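Local coordinates for protein HPT domain (Escherichia coli, PDB 2A0B) that relays phosphoryl groups through a histidine as the phosphotransfer domain of the anaerobic sensor kinase ArcB, in the pathway that activates the response regulator ArcA, at the zinc ion site. Sequence-based numbering; all coordinates share one arbitrary frame.

The zinc ion site. Residues 77, 81, 103, 107. With ZN (zinc ion), chain B.
A zinc ion bridges two helices of the four-helix bundle, 76-85 and 93-122; the ligands seen include an imidazole and two carboxylates, donors that zinc, a borderline acid, readily accepts. His77 binds tip-on through NE2, 2.1 Å from ZN; CD2 and CE1 are equally distant from the metal, so the nitrogen points at it squarely, and Glu103 OE2 lies in the ring plane at its edge. Glu103 reaches in from the other helix with carboxylate OE2, 2.1 Å from ZN, while OE1 is turned away at 4.2 Å from ZN. Glu107 also binds through OE2, 2.0 Å from ZN; its OE1 stays near, 3.0 Å from ZN, too long for a firm bond. Angles at the metal of 103° to 113° suit a tetrahedron. Asp95, also assigned to the site, lies two turns before Glu103 and perhaps joins from a neighbouring molecule. His77 and Glu103 hold CG anti to the backbone N, extending toward the metal; Glu107, one turn on, takes the crowded position between N and carbonyl carbon (chi1 73°). Both glutamate chains run extended, long enough to span the gap. If ionised, they would balance the zinc charge, while zinc may polarise the imidazole. Leu81, one turn beyond His77, sets methyl CD1 4.0 Å from ZN, an apolar flank that donates nothing. The ion ties the helices together in the crystal and may brace them; it may come from crystallisation, and the structure alone shows no role in phosphotransfer at His64, unphosphorylated here.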
ATOM      1  N   HIS A  77      -1.665   3.383   5.334  1.00 19.28           N
ATOM      2  CA  HIS A  77      -0.183   3.432   5.622  1.00 20.87           C
ATOM      3  C   HIS A  77       0.636   2.949   4.494  1.00 19.42           C
ATOM      4  O   HIS A  77       1.761   3.474   4.179  1.00 18.42           O
ATOM      5  CB  HIS A  77      -0.002   2.540   6.872  1.00 18.97           C
ATOM      6  CG  HIS A  77       1.479   2.345   7.207  1.00 21.45           C
ATOM      7  ND1 HIS A  77       2.237   3.451   7.529  1.00 23.48           N
ATOM      8  CD2 HIS A  77       2.218   1.251   7.175  1.00 22.83           C
ATOM      9  CE1 HIS A  77       3.490   3.000   7.752  1.00 21.60           C
ATOM     10  NE2 HIS A  77       3.476   1.727   7.516  1.00 17.69           N
ATOM     11  N   LEU A  81       3.580   5.017   2.498  1.00 18.75           N
ATOM     12  CA  LEU A  81       4.930   4.531   2.103  1.00 18.06           C
ATOM     13  C   LEU A  81       5.253   4.690   0.651  1.00 18.68           C
ATOM     14  O   LEU A  81       6.289   4.967   0.081  1.00 19.04           O
ATOM     15  CB  LEU A  81       5.114   3.024   2.438  1.00 20.66           C
ATOM     16  CG  LEU A  81       5.413   2.716   3.889  1.00 24.18           C
ATOM     17  CD1 LEU A  81       5.465   1.204   4.018  1.00 21.85           C
ATOM     18  CD2 LEU A  81       6.741   3.394   4.208  1.00 23.19           C
ATOM     19  N   GLU A 103      10.393  -2.191   4.593  1.00 17.81           N
ATOM     20  CA  GLU A 103       9.274  -2.001   5.467  1.00 18.02           C
ATOM     21  C   GLU A 103       7.968  -2.466   4.730  1.00 19.67           C
ATOM     22  O   GLU A 103       7.225  -3.267   5.263  1.00 19.29           O
ATOM     23  CB  GLU A 103       9.131  -0.563   5.857  1.00 19.88           C
ATOM     24  CG  GLU A 103       8.008  -0.364   6.830  1.00 19.33           C
ATOM     25  CD  GLU A 103       7.812   1.069   7.171  1.00 20.37           C
ATOM     26  OE1 GLU A 103       8.737   1.962   7.030  1.00 22.63           O
ATOM     27  OE2 GLU A 103       6.725   1.471   7.651  1.00 19.93           O
ATOM     28  N   GLU A 107       5.606  -5.853   5.713  1.00 17.05           N
ATOM     29  CA  GLU A 107       4.344  -5.665   6.333  1.00 15.98           C
ATOM     30  C   GLU A 107       3.063  -5.767   5.371  1.00 14.66           C
ATOM     31  O   GLU A 107       2.065  -5.793   6.100  1.00 17.54           O
ATOM     32  CB  GLU A 107       4.204  -4.310   6.953  1.00 17.95           C
ATOM     33  CG  GLU A 107       4.022  -3.183   5.912  1.00 20.10           C
ATOM     34  CD  GLU A 107       3.803  -1.920   6.650  1.00 22.81           C
ATOM     35  OE1 GLU A 107       2.871  -1.646   7.404  1.00 25.26           O
ATOM     36  OE2 GLU A 107       4.750  -1.085   6.508  1.00 26.27           O
TER
HETATM   37 ZN    ZN B 800       4.992   0.359   7.919  1.00 24.08          ZN